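Local structure of multicopper oxidase (Arthrobacter sp. FB24, 3GDC) at residues A[37-42]-A[76-81]; A[55-60]-A[144-149]; A[202-207]-A[257-262]; A[224-229]-A[264-269]. The protein probably oxidises phenol-type substrates with molecular oxygen, as a laccase-like multicopper oxidase built from cupredoxin domains that bind copper. All coordinates share one frame; numbering follows the deposited sequence.

Interaction 1. Residues A[37-42]-A[76-81]; sequences WDIVAV and LRIHFT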
loop_
_atom_site.group_PDB
_atom_site.type_symbol
_atom_site.label_atom_id
_atom_site.label_comp_id
_atom_site.label_asym_id
_atom_site.label_seq_id
_atom_site.Cartn_x
_atom_site.Cartn_y
_atom_site.Cartn_z
ATOM N N TRP A 37 25.640 -12.365 19.115
ATOM C CA TRP A 37 24.518 -12.446 20.034
ATOM C C TRP A 37 24.163 -13.894 20.283
ATOM O O TRP A 37 24.348 -14.741 19.407
ATOM C CB TRP A 37 23.278 -11.781 19.439
ATOM C CG TRP A 37 23.364 -10.324 19.138
ATOM C CD1 TRP A 37 22.984 -9.303 19.949
ATOM C CD2 TRP A 37 23.802 -9.723 17.909
ATOM N NE1 TRP A 37 23.172 -8.101 19.314
ATOM C CE2 TRP A 37 23.669 -8.328 18.060
ATOM C CE3 TRP A 37 24.303 -10.229 16.701
ATOM C CZ2 TRP A 37 24.012 -7.426 17.049
ATOM C CZ3 TRP A 37 24.644 -9.334 15.690
ATOM C CH2 TRP A 37 24.490 -7.946 15.870
ATOM N N ASP A 38 23.622 -14.168 21.464
ATOM C CA ASP A 38 22.995 -15.457 21.739
ATOM C C ASP A 38 21.487 -15.270 21.735
ATOM O O ASP A 38 20.960 -14.431 22.477
ATOM C CB ASP A 38 23.408 -15.998 23.109
ATOM C CG ASP A 38 24.901 -16.098 23.266
ATOM O OD1 ASP A 38 25.564 -16.533 22.309
ATOM O OD2 ASP A 38 25.406 -15.734 24.349
ATOM N N ILE A 39 20.802 -16.049 20.907
ATOM C CA ILE A 39 19.349 -15.964 20.784
ATOM C C ILE A 39 18.794 -17.364 21.013
ATOM O O ILE A 39 19.261 -18.339 20.404
ATOM C CB ILE A 39 18.931 -15.403 19.388
ATOM C CG1 ILE A 39 19.418 -13.948 19.219
ATOM C CG2 ILE A 39 17.414 -15.511 19.179
ATOM C CD1 ILE A 39 18.935 -13.224 17.943
ATOM N N VAL A 40 17.798 -17.464 21.889
ATOM C CA VAL A 40 17.184 -18.749 22.218
ATOM C C VAL A 40 15.684 -18.696 21.939
ATOM O O VAL A 40 15.009 -17.765 22.389
ATOM C CB VAL A 40 17.406 -19.120 23.710
ATOM C CG1 VAL A 40 16.784 -20.482 24.026
ATOM C CG2 VAL A 40 18.903 -19.124 24.074
ATOM N N ALA A 41 15.159 -19.674 21.193
ATOM C CA ALA A 41 13.706 -19.783 21.022
ATOM C C ALA A 41 13.110 -20.488 22.240
ATOM O O ALA A 41 13.549 -21.573 22.629
ATOM C CB ALA A 41 13.335 -20.499 19.713
ATOM N N VAL A 42 12.153 -19.833 22.886
ATOM C CA VAL A 42 11.578 -20.359 24.123
ATOM C C VAL A 42 10.062 -20.211 24.097
ATOM O O VAL A 42 9.542 -19.167 23.697
ATOM C CB VAL A 42 12.138 -19.657 25.407
ATOM C CG1 VAL A 42 13.628 -19.837 25.534
ATOM C CG2 VAL A 42 11.800 -18.180 25.428
ATOM N N LEU A 76 28.864 -10.477 11.513
ATOM C CA LEU A 76 27.839 -10.856 12.500
ATOM C C LEU A 76 27.773 -12.354 12.742
ATOM O O LEU A 76 27.918 -13.153 11.809
ATOM C CB LEU A 76 26.445 -10.349 12.074
ATOM C CG LEU A 76 26.286 -8.879 11.661
ATOM C CD1 LEU A 76 24.811 -8.550 11.414
ATOM C CD2 LEU A 76 26.867 -7.929 12.698
ATOM N N ARG A 77 27.543 -12.717 13.999
ATOM C CA ARG A 77 27.286 -14.099 14.394
ATOM C C ARG A 77 26.099 -14.130 15.343
ATOM O O ARG A 77 26.117 -13.485 16.402
ATOM C CB ARG A 77 28.507 -14.721 15.082
ATOM C CG ARG A 77 29.691 -14.937 14.162
ATOM C CD ARG A 77 30.812 -15.658 14.893
ATOM N NE ARG A 77 32.026 -15.674 14.081
ATOM C CZ ARG A 77 33.243 -15.930 14.551
ATOM N NH1 ARG A 77 33.430 -16.188 15.842
ATOM N NH2 ARG A 77 34.278 -15.918 13.725
ATOM N N ILE A 78 25.066 -14.872 14.956
ATOM C CA ILE A 78 23.924 -15.102 15.828
ATOM C C ILE A 78 23.911 -16.558 16.231
ATOM O O ILE A 78 23.679 -17.429 15.396
ATOM C CB ILE A 78 22.593 -14.740 15.134
ATOM C CG1 ILE A 78 22.579 -13.255 14.736
ATOM C CG2 ILE A 78 21.408 -15.128 16.007
ATOM C CD1 ILE A 78 22.365 -12.326 15.864
ATOM N N HIS A 79 24.174 -16.809 17.509
ATOM C CA HIS A 79 24.229 -18.164 18.058
ATOM C C HIS A 79 22.839 -18.541 18.519
ATOM O O HIS A 79 22.402 -18.148 19.608
ATOM C CB HIS A 79 25.214 -18.227 19.233
ATOM C CG HIS A 79 26.573 -17.699 18.896
ATOM N ND1 HIS A 79 27.482 -18.419 18.154
ATOM C CD2 HIS A 79 27.167 -16.514 19.176
ATOM C CE1 HIS A 79 28.580 -17.701 17.987
ATOM N NE2 HIS A 79 28.413 -16.540 18.596
ATOM N N PHE A 80 22.147 -19.281 17.666
ATOM C CA PHE A 80 20.761 -19.663 17.880
ATOM C C PHE A 80 20.672 -21.016 18.566
ATOM O O PHE A 80 21.325 -21.971 18.143
ATOM C CB PHE A 80 20.028 -19.716 16.531
ATOM C CG PHE A 80 18.575 -20.104 16.637
ATOM C CD1 PHE A 80 17.718 -19.433 17.510
ATOM C CD2 PHE A 80 18.060 -21.126 15.842
ATOM C CE1 PHE A 80 16.362 -19.780 17.593
ATOM C CE2 PHE A 80 16.713 -21.480 15.915
ATOM C CZ PHE A 80 15.861 -20.809 16.795
ATOM N N THR A 81 19.886 -21.088 19.637
ATOM C CA THR A 81 19.536 -22.364 20.264
ATOM C C THR A 81 18.019 -22.487 20.310
ATOM O O THR A 81 17.321 -21.530 20.672
ATOM C CB THR A 81 20.116 -22.500 21.690
ATOM O OG1 THR A 81 21.543 -22.447 21.635
ATOM C CG2 THR A 81 19.702 -23.834 22.346
#
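Trp37 bonds to Arg77 and His79 at the start of five backbone hydrogen bonds between parallel strands 37-42 and 76-81. Trp37 N donates to Arg77 O, and Trp37 O accepts from His79 N at 2.8 Å. Ile39 N to His79 O, Thr81 N to Ile39 O and Ala41 N to Thr81 O continue the series. The strands belong to the beta sandwich of the N-terminal cupredoxin domain, and strand 116-122 flanks 76-81. Apolar contacts lie on the face of Trp37, Ile39, Ile78 and Phe80. Leu76 CD2 meets the edge of the Trp37 ring, 4.0 Å from CH2. Ile39 CD1 touches Ile78 CG2 at 3.7 Å. Phe80 CG is anti to its backbone N (chi1 180°), and Ala41 CB sits at the ring edge, 3.8 Å from Phe80 CE1. The other face carries Asp38, His79 and Thr81 together with Val40. Asp38 OD1 lies 3.5 Å from His79 CD2, with carboxylate and ring planes 52° apart. Asp38 OD2 forms a salt bridge with Arg24, and His79 NE2 a hydrogen bond with Glu36.

Interaction 2. Residues A[55-60]-A[144-149]; sequences KGWSYN and KGLYGG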
loop_
_atom_site.group_PDB
_atom_site.type_symbol
_atom_site.label_atom_id
_atom_site.label_comp_id
_atom_site.label_asym_id
_atom_site.label_seq_id
_atom_site.Cartn_x
_atom_site.Cartn_y
_atom_site.Cartn_z
ATOM N N LYS A 55 -0.112 -18.037 24.456
ATOM C CA LYS A 55 0.962 -19.037 24.442
ATOM C C LYS A 55 1.907 -18.690 23.294
ATOM O O LYS A 55 1.639 -19.007 22.128
ATOM C CB LYS A 55 0.404 -20.454 24.281
ATOM C CG LYS A 55 -0.676 -20.826 25.313
ATOM C CD LYS A 55 -0.860 -22.341 25.424
ATOM C CE LYS A 55 0.344 -23.017 26.096
ATOM N NZ LYS A 55 0.501 -22.632 27.531
ATOM N N GLY A 56 2.979 -17.985 23.633
ATOM C CA GLY A 56 3.914 -17.479 22.642
ATOM C C GLY A 56 5.099 -18.388 22.369
ATOM O O GLY A 56 5.455 -19.248 23.179
ATOM N N TRP A 57 5.657 -18.213 21.176
ATOM C CA TRP A 57 6.961 -18.728 20.816
ATOM C C TRP A 57 7.813 -17.474 20.663
ATOM O O TRP A 57 7.523 -16.624 19.810
ATOM C CB TRP A 57 6.896 -19.461 19.482
ATOM C CG TRP A 57 6.120 -20.745 19.491
ATOM C CD1 TRP A 57 5.775 -21.503 20.578
ATOM C CD2 TRP A 57 5.613 -21.436 18.345
ATOM N NE1 TRP A 57 5.071 -22.620 20.176
ATOM C CE2 TRP A 57 4.959 -22.603 18.812
ATOM C CE3 TRP A 57 5.633 -21.174 16.968
ATOM C CZ2 TRP A 57 4.333 -23.511 17.944
ATOM C CZ3 TRP A 57 5.021 -22.079 16.106
ATOM C CH2 TRP A 57 4.370 -23.228 16.599
ATOM N N SER A 58 8.840 -17.345 21.485
ATOM C CA SER A 58 9.575 -16.089 21.553
ATOM C C SER A 58 11.077 -16.292 21.500
ATOM O O SER A 58 11.597 -17.288 21.997
ATOM C CB SER A 58 9.225 -15.336 22.837
ATOM O OG SER A 58 9.664 -16.048 23.975
ATOM N N TYR A 59 11.764 -15.323 20.913
ATOM C CA TYR A 59 13.213 -15.250 21.000
ATOM C C TYR A 59 13.598 -14.518 22.285
ATOM O O TYR A 59 13.226 -13.347 22.471
ATOM C CB TYR A 59 13.775 -14.491 19.802
ATOM C CG TYR A 59 13.567 -15.122 18.447
ATOM C CD1 TYR A 59 14.126 -16.370 18.128
ATOM C CD2 TYR A 59 12.866 -14.438 17.449
ATOM C CE1 TYR A 59 13.951 -16.934 16.869
ATOM C CE2 TYR A 59 12.705 -14.995 16.167
ATOM C CZ TYR A 59 13.247 -16.246 15.892
ATOM O OH TYR A 59 13.093 -16.792 14.632
ATOM N N ASN A 60 14.338 -15.204 23.161
ATOM C CA ASN A 60 14.808 -14.646 24.440
ATOM C C ASN A 60 13.679 -14.183 25.369
ATOM O O ASN A 60 13.859 -13.250 26.169
ATOM C CB ASN A 60 15.822 -13.507 24.212
ATOM C CG ASN A 60 17.183 -14.011 23.752
ATOM O OD1 ASN A 60 17.399 -15.215 23.603
ATOM N ND2 ASN A 60 18.105 -13.085 23.517
ATOM N N LYS A 144 3.050 -16.464 16.317
ATOM C CA LYS A 144 3.227 -16.839 17.720
ATOM C C LYS A 144 4.297 -16.033 18.453
ATOM O O LYS A 144 4.402 -16.110 19.673
ATOM C CB LYS A 144 3.445 -18.351 17.888
ATOM C CG LYS A 144 2.242 -19.199 17.468
ATOM C CD LYS A 144 1.372 -19.597 18.636
ATOM C CE LYS A 144 1.972 -20.759 19.404
ATOM N NZ LYS A 144 1.103 -21.149 20.552
ATOM N N GLY A 145 5.087 -15.246 17.722
ATOM C CA GLY A 145 5.943 -14.265 18.357
ATOM C C GLY A 145 7.387 -14.235 17.889
ATOM O O GLY A 145 8.164 -13.401 18.358
ATOM N N LEU A 146 7.742 -15.130 16.966
ATOM C CA LEU A 146 9.142 -15.268 16.531
ATOM C C LEU A 146 9.552 -14.232 15.478
ATOM O O LEU A 146 9.619 -14.523 14.280
ATOM C CB LEU A 146 9.442 -16.703 16.060
ATOM C CG LEU A 146 9.337 -17.774 17.147
ATOM C CD1 LEU A 146 9.430 -19.153 16.509
ATOM C CD2 LEU A 146 10.397 -17.615 18.246
ATOM N N TYR A 147 9.827 -13.016 15.944
ATOM C CA TYR A 147 10.308 -11.937 15.077
ATOM C C TYR A 147 10.990 -10.864 15.899
ATOM O O TYR A 147 10.748 -10.741 17.104
ATOM C CB TYR A 147 9.153 -11.310 14.283
ATOM C CG TYR A 147 7.909 -11.091 15.137
ATOM C CD1 TYR A 147 7.851 -10.052 16.067
ATOM C CD2 TYR A 147 6.806 -11.941 15.025
ATOM C CE1 TYR A 147 6.699 -9.843 16.864
ATOM C CE2 TYR A 147 5.663 -11.746 15.816
ATOM C CZ TYR A 147 5.632 -10.689 16.732
ATOM O OH TYR A 147 4.521 -10.487 17.533
ATOM N N GLY A 148 11.845 -10.080 15.251
ATOM C CA GLY A 148 12.460 -8.926 15.913
ATOM C C GLY A 148 13.069 -8.027 14.872
ATOM O O GLY A 148 13.108 -8.375 13.676
ATOM N N GLY A 149 13.531 -6.865 15.318
ATOM C CA GLY A 149 14.138 -5.880 14.453
ATOM C C GLY A 149 15.627 -6.143 14.281
ATOM O O GLY A 149 16.279 -6.724 15.162
HETATM O O HOH W 1 10.390 -13.035 19.811
#
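Lys144 lies across the Trp57 indole, and its side chain can be followed atom by atom. CB packs 3.7 Å from Trp57 CE3. CG stays over the same part of the ring. A bend at chi2 (-97°) brings CD to within 3.6 Å of Lys55 O, and a second at chi3 (-79°) places CE over the five-membered ring, 3.7 Å from its centroid, in a CH-pi contact. NZ donates to Lys55 O at 2.7 Å and makes a cation-pi contact over the same indole face. The backbone adds one bond, Trp57 N to Lys144 O. Gly145, just after helix 138-143, has positive phi, and a water bridges its O to Tyr59 N. Leu146 CD2 stands over the centre of the Tyr59 ring, 3.7 Å from the centroid. Leu146 CG touches Trp57 CB at 3.8 Å. Leu146 comes close to a copper, probably the one bound by His88 and His141. The ammonium is thus held by a carbonyl and an indole face, which probably steadies its charge; the indole packs against both histidines of this mononuclear site.

Interaction 3. Residues A[202-207]-A[257-262]; sequences HELVRI and ELRFPY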
loop_
_atom_site.group_PDB
_atom_site.type_symbol
_atom_site.label_atom_id
_atom_site.label_comp_id
_atom_site.label_asym_id
_atom_site.label_seq_id
_atom_site.Cartn_x
_atom_site.Cartn_y
_atom_site.Cartn_z
ATOM N N HIS A 202 11.008 19.882 20.071
ATOM C CA HIS A 202 12.016 20.332 19.090
ATOM C C HIS A 202 13.133 19.324 18.789
ATOM O O HIS A 202 13.864 19.496 17.811
ATOM C CB HIS A 202 12.628 21.706 19.460
ATOM C CG HIS A 202 11.615 22.799 19.637
ATOM N ND1 HIS A 202 10.728 23.164 18.646
ATOM C CD2 HIS A 202 11.358 23.613 20.690
ATOM C CE1 HIS A 202 9.960 24.146 19.084
ATOM N NE2 HIS A 202 10.321 24.437 20.322
ATOM N N GLU A 203 13.278 18.297 19.626
ATOM C CA GLU A 203 14.352 17.311 19.463
ATOM C C GLU A 203 14.108 16.394 18.268
ATOM O O GLU A 203 12.967 16.090 17.931
ATOM C CB GLU A 203 14.497 16.451 20.717
ATOM C CG GLU A 203 15.277 17.099 21.849
ATOM C CD GLU A 203 15.888 16.069 22.794
ATOM O OE1 GLU A 203 15.356 14.934 22.876
ATOM O OE2 GLU A 203 16.906 16.398 23.454
ATOM N N LEU A 204 15.182 15.944 17.630
ATOM C CA LEU A 204 15.038 15.015 16.511
ATOM C C LEU A 204 14.753 13.588 16.982
ATOM O O LEU A 204 15.620 12.928 17.569
ATOM C CB LEU A 204 16.276 15.034 15.618
ATOM C CG LEU A 204 16.171 14.191 14.343
ATOM C CD1 LEU A 204 15.026 14.654 13.452
ATOM C CD2 LEU A 204 17.495 14.260 13.586
ATOM N N VAL A 205 13.535 13.125 16.714
ATOM C CA VAL A 205 13.104 11.777 17.079
ATOM C C VAL A 205 13.183 10.896 15.827
ATOM O O VAL A 205 12.684 11.282 14.776
ATOM C CB VAL A 205 11.666 11.792 17.655
ATOM C CG1 VAL A 205 11.153 10.357 17.898
ATOM C CG2 VAL A 205 11.610 12.629 18.939
ATOM N N ARG A 206 13.832 9.732 15.940
ATOM C CA ARG A 206 13.990 8.810 14.825
ATOM C C ARG A 206 13.399 7.459 15.235
ATOM O O ARG A 206 13.843 6.838 16.204
ATOM C CB ARG A 206 15.478 8.657 14.433
ATOM C CG ARG A 206 15.761 7.634 13.341
ATOM C CD ARG A 206 17.230 7.670 12.858
ATOM N NE ARG A 206 17.552 8.961 12.249
ATOM C CZ ARG A 206 18.705 9.616 12.409
ATOM N NH1 ARG A 206 19.670 9.100 13.153
ATOM N NH2 ARG A 206 18.882 10.797 11.821
ATOM N N ILE A 207 12.396 7.017 14.492
ATOM C CA ILE A 207 11.700 5.780 14.813
ATOM C C ILE A 207 11.942 4.748 13.716
ATOM O O ILE A 207 11.714 5.020 12.539
ATOM C CB ILE A 207 10.166 6.017 14.946
ATOM C CG1 ILE A 207 9.864 7.125 15.960
ATOM C CG2 ILE A 207 9.446 4.700 15.316
ATOM C CD1 ILE A 207 8.398 7.626 15.911
ATOM N N GLU A 257 11.288 10.265 10.810
ATOM C CA GLU A 257 12.017 11.318 11.513
ATOM C C GLU A 257 11.128 12.527 11.724
ATOM O O GLU A 257 10.489 13.008 10.777
ATOM C CB GLU A 257 13.272 11.734 10.741
ATOM C CG GLU A 257 14.306 10.625 10.590
ATOM C CD GLU A 257 15.663 11.144 10.127
ATOM O OE1 GLU A 257 15.784 12.360 9.872
ATOM O OE2 GLU A 257 16.609 10.326 10.028
ATOM N N LEU A 258 11.068 13.003 12.961
ATOM C CA LEU A 258 10.344 14.237 13.236
ATOM C C LEU A 258 10.856 15.017 14.442
ATOM O O LEU A 258 11.612 14.502 15.255
ATOM C CB LEU A 258 8.844 13.955 13.376
ATOM C CG LEU A 258 8.319 13.219 14.606
ATOM C CD1 LEU A 258 6.808 13.383 14.612
ATOM C CD2 LEU A 258 8.679 11.746 14.578
ATOM N N ARG A 259 10.431 16.279 14.530
ATOM C CA ARG A 259 10.631 17.107 15.715
ATOM C C ARG A 259 9.248 17.608 16.125
ATOM O O ARG A 259 8.544 18.194 15.303
ATOM C CB ARG A 259 11.537 18.303 15.405
ATOM C CG ARG A 259 12.879 17.938 14.814
ATOM C CD ARG A 259 13.668 19.185 14.417
ATOM N NE ARG A 259 15.008 18.847 13.920
ATOM C CZ ARG A 259 16.099 18.759 14.682
ATOM N NH1 ARG A 259 16.037 18.986 15.991
ATOM N NH2 ARG A 259 17.268 18.447 14.126
ATOM N N PHE A 260 8.862 17.371 17.376
ATOM C CA PHE A 260 7.548 17.795 17.874
ATOM C C PHE A 260 7.599 19.280 18.247
ATOM O O PHE A 260 8.334 19.652 19.160
ATOM C CB PHE A 260 7.157 16.983 19.102
ATOM C CG PHE A 260 6.820 15.546 18.813
ATOM C CD1 PHE A 260 5.491 15.150 18.667
ATOM C CD2 PHE A 260 7.822 14.580 18.726
ATOM C CE1 PHE A 260 5.163 13.814 18.415
ATOM C CE2 PHE A 260 7.500 13.238 18.479
ATOM C CZ PHE A 260 6.176 12.856 18.325
ATOM N N PRO A 261 6.836 20.128 17.528
ATOM C CA PRO A 261 6.929 21.580 17.749
ATOM C C PRO A 261 6.235 22.078 19.019
ATOM O O PRO A 261 6.557 23.177 19.481
ATOM C CB PRO A 261 6.239 22.165 16.511
ATOM C CG PRO A 261 5.245 21.126 16.124
ATOM C CD PRO A 261 5.889 19.800 16.447
ATOM N N TYR A 262 5.316 21.288 19.577
ATOM C CA TYR A 262 4.490 21.728 20.707
ATOM C C TYR A 262 4.439 20.699 21.835
ATOM O O TYR A 262 4.379 19.503 21.571
ATOM C CB TYR A 262 3.059 22.053 20.234
ATOM C CG TYR A 262 2.987 23.198 19.255
ATOM C CD1 TYR A 262 3.354 24.489 19.642
ATOM C CD2 TYR A 262 2.555 23.000 17.937
ATOM C CE1 TYR A 262 3.303 25.549 18.759
ATOM C CE2 TYR A 262 2.494 24.067 17.034
ATOM C CZ TYR A 262 2.879 25.343 17.458
ATOM O OH TYR A 262 2.839 26.424 16.600
HETATM O O HOH W 2 10.730 16.323 19.197
#
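Val205 and Leu258 form an antiparallel hydrogen-bonded pair, with Val205 N to Leu258 O at 2.8 Å and Leu258 N to Val205 O at 3.0 Å. Beyond it the backbones separate enough for a water to bridge Glu203 O and Phe260 N, before His202 N bonds to Phe260 O. Arg206 and Glu257 lie side by side. In a salt bridge Arg206 grips one oxygen side-on, NE and NH2 both donating to Glu257 OE2 (2.8 and 2.9 Å) from above the same face of the carboxylate, whose plane is 41° from that of the guanidinium. Arg206 NH2 also bonds to Pro159 O. Arg259 runs extended from CG to NE. Its NH1 donates to His202 O at 2.9 Å in the guanidinium plane, while Leu204 CB covers one face, 3.8 Å from CZ. On the buried side Val205 CG2 meets the edge of the Phe260 ring, and Ile207 CD1 touches Leu258 CD2. Neighbouring strands 205-211 and 253-258 are part of one sheet of the C-terminal cupredoxin beta sandwich.

Interaction 4. Residues A[224-229]-A[264-269]; sequences HGNFFH and GKFMFH. With CU (copper (II) ion), chain G.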
loop_
_atom_site.group_PDB
_atom_site.type_symbol
_atom_site.label_atom_id
_atom_site.label_comp_id
_atom_site.label_asym_id
_atom_site.label_seq_id
_atom_site.Cartn_x
_atom_site.Cartn_y
_atom_site.Cartn_z
ATOM N N HIS A 224 -0.927 12.194 15.548
ATOM C CA HIS A 224 -1.716 13.427 15.661
ATOM C C HIS A 224 -0.844 14.662 15.748
ATOM O O HIS A 224 0.159 14.675 16.471
ATOM C CB HIS A 224 -2.575 13.391 16.925
ATOM C CG HIS A 224 -3.777 12.508 16.828
ATOM N ND1 HIS A 224 -4.936 12.764 17.533
ATOM C CD2 HIS A 224 -4.011 11.377 16.117
ATOM C CE1 HIS A 224 -5.825 11.826 17.270
ATOM N NE2 HIS A 224 -5.290 10.973 16.413
ATOM N N GLY A 225 -1.255 15.704 15.030
ATOM C CA GLY A 225 -0.654 17.039 15.119
ATOM C C GLY A 225 0.766 17.188 14.605
ATOM O O GLY A 225 1.404 18.223 14.820
ATOM N N ASN A 226 1.262 16.166 13.911
ATOM C CA ASN A 226 2.671 16.110 13.552
ATOM C C ASN A 226 2.884 15.494 12.176
ATOM O O ASN A 226 2.017 14.782 11.668
ATOM C CB ASN A 226 3.440 15.335 14.625
ATOM C CG ASN A 226 3.621 16.144 15.898
ATOM O OD1 ASN A 226 4.568 16.915 16.020
ATOM N ND2 ASN A 226 2.700 15.986 16.840
ATOM N N PHE A 227 4.033 15.793 11.575
ATOM C CA PHE A 227 4.413 15.264 10.280
ATOM C C PHE A 227 5.830 14.722 10.399
ATOM O O PHE A 227 6.610 15.200 11.229
ATOM C CB PHE A 227 4.351 16.354 9.211
ATOM C CG PHE A 227 2.985 16.540 8.631
ATOM C CD1 PHE A 227 1.970 17.106 9.393
ATOM C CD2 PHE A 227 2.704 16.125 7.331
ATOM C CE1 PHE A 227 0.694 17.259 8.867
ATOM C CE2 PHE A 227 1.426 16.281 6.799
ATOM C CZ PHE A 227 0.431 16.845 7.575
ATOM N N PHE A 228 6.135 13.700 9.615
ATOM C CA PHE A 228 7.464 13.087 9.656
ATOM C C PHE A 228 7.993 12.868 8.251
ATOM O O PHE A 228 7.211 12.743 7.306
ATOM C CB PHE A 228 7.436 11.760 10.434
ATOM C CG PHE A 228 6.352 10.810 9.996
ATOM C CD1 PHE A 228 6.556 9.946 8.922
ATOM C CD2 PHE A 228 5.130 10.760 10.682
ATOM C CE1 PHE A 228 5.562 9.065 8.503
ATOM C CE2 PHE A 228 4.138 9.874 10.277
ATOM C CZ PHE A 228 4.360 9.022 9.185
ATOM N N HIS A 229 9.321 12.828 8.116
ATOM C CA HIS A 229 9.936 12.349 6.892
ATOM C C HIS A 229 10.042 10.845 6.979
ATOM O O HIS A 229 10.383 10.308 8.033
ATOM C CB HIS A 229 11.318 12.973 6.677
ATOM C CG HIS A 229 11.257 14.379 6.166
ATOM N ND1 HIS A 229 11.371 15.479 6.988
ATOM C CD2 HIS A 229 11.046 14.859 4.919
ATOM C CE1 HIS A 229 11.257 16.579 6.264
ATOM N NE2 HIS A 229 11.059 16.231 5.004
ATOM N N GLY A 264 2.817 18.564 25.092
ATOM C CA GLY A 264 1.507 17.957 25.331
ATOM C C GLY A 264 1.381 16.525 24.844
ATOM O O GLY A 264 2.376 15.908 24.449
ATOM N N LYS A 265 0.153 16.004 24.882
ATOM C CA LYS A 265 -0.149 14.630 24.481
ATOM C C LYS A 265 -0.625 14.551 23.036
ATOM O O LYS A 265 -1.582 15.236 22.649
ATOM C CB LYS A 265 -1.244 14.046 25.371
ATOM C CG LYS A 265 -0.774 13.330 26.611
ATOM C CD LYS A 265 -1.944 12.558 27.193
ATOM C CE LYS A 265 -1.558 11.778 28.430
ATOM N NZ LYS A 265 -2.651 10.824 28.788
ATOM N N PHE A 266 0.034 13.701 22.248
ATOM C CA PHE A 266 -0.317 13.496 20.847
ATOM C C PHE A 266 -0.514 12.017 20.565
ATOM O O PHE A 266 0.417 11.218 20.709
ATOM C CB PHE A 266 0.756 14.104 19.944
ATOM C CG PHE A 266 0.876 15.591 20.095
ATOM C CD1 PHE A 266 0.075 16.438 19.337
ATOM C CD2 PHE A 266 1.751 16.145 21.029
ATOM C CE1 PHE A 266 0.161 17.823 19.474
ATOM C CE2 PHE A 266 1.845 17.540 21.190
ATOM C CZ PHE A 266 1.051 18.380 20.404
ATOM N N MET A 267 -1.738 11.652 20.200
ATOM C CA MET A 267 -2.064 10.252 19.926
ATOM C C MET A 267 -1.301 9.726 18.701
ATOM O O MET A 267 -1.019 10.466 17.755
ATOM C CB MET A 267 -3.569 10.086 19.724
ATOM C CG MET A 267 -4.056 8.648 19.766
ATOM S SD MET A 267 -5.852 8.582 19.623
ATOM C CE MET A 267 -6.318 8.908 21.313
ATOM N N PHE A 268 -0.931 8.452 18.753
ATOM C CA PHE A 268 -0.445 7.756 17.565
ATOM C C PHE A 268 -1.102 6.386 17.514
ATOM O O PHE A 268 -1.329 5.753 18.559
ATOM C CB PHE A 268 1.091 7.705 17.487
ATOM C CG PHE A 268 1.741 6.778 18.475
ATOM C CD1 PHE A 268 2.279 5.556 18.054
ATOM C CD2 PHE A 268 1.852 7.136 19.814
ATOM C CE1 PHE A 268 2.884 4.686 18.981
ATOM C CE2 PHE A 268 2.455 6.289 20.733
ATOM C CZ PHE A 268 2.978 5.057 20.313
ATOM N N HIS A 269 -1.456 5.946 16.307
ATOM C CA HIS A 269 -2.203 4.697 16.157
ATOM C C HIS A 269 -2.273 4.272 14.702
ATOM O O HIS A 269 -1.941 5.045 13.801
ATOM C CB HIS A 269 -3.633 4.862 16.703
ATOM C CG HIS A 269 -4.381 6.000 16.088
ATOM N ND1 HIS A 269 -5.124 5.871 14.936
ATOM C CD2 HIS A 269 -4.495 7.296 16.466
ATOM C CE1 HIS A 269 -5.667 7.037 14.634
ATOM N NE2 HIS A 269 -5.294 7.918 15.544
HETATM CU CU CU G . -6.380 9.472 15.828
#
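His224 and His269 meet at a copper ion, each binding it through NE2 at 1.9 Å. The two NE2 atoms are 3.2 Å apart, and the ring planes stand at 75°. His224 NE2 lies in plane at the edge of the His269 ring. His269 CG lies between its backbone N and carbonyl carbon (chi1 55°); its NE2 reaches the copper that His224 also binds. Met267 runs alongside His224, pointing the same way. Its CB sits over the centre of the imidazole, 3.6 Å from the centroid. SD stands oblique to the same ring and is 3.9 Å from the copper, so it is not a ligand. The backbone also joins here: His224 N donates almost straight to Met267 O at 2.8 Å. Asn226 ND2 bonds to a lone pair of His224 O at 2.9 Å and lies over one face of the Phe266 ring, offset toward the rim, with amide and ring planes nearly perpendicular. His134 of the second subunit supplies the third histidine, and Asp101 of that subunit bonds to His224 ND1. The copper site therefore lies between subunits, as in the trinuclear clusters of two-domain laccases. The Asp101 bond would help fix the rotation of the imidazole and probably raise its electron donation to copper.

Interactions 1 and 2 lie in the N-terminal domain, and interactions 3 and 4 in the C-terminal one, on opposite sides of the chain's centre. Strands 33-49 and 52-59 are neighbours in one sheet, so interactions 1 and 2 touch through Val42 N and Ser58 O. Interactions 3 and 4 touch through Glu257 O and His229 N, where strands 253-258 and 228-232 pair. Interactions 2 and 4 are buried and lie beside copper; one relies on aromatic faces, the other on metal ligation. Interactions 1 and 3 are partly buried. Interaction 1 is a regular parallel strand pair, whereas interaction 3 combines a short antiparallel pairing with arginine bonds. Both 3 and 4 touch the second subunit.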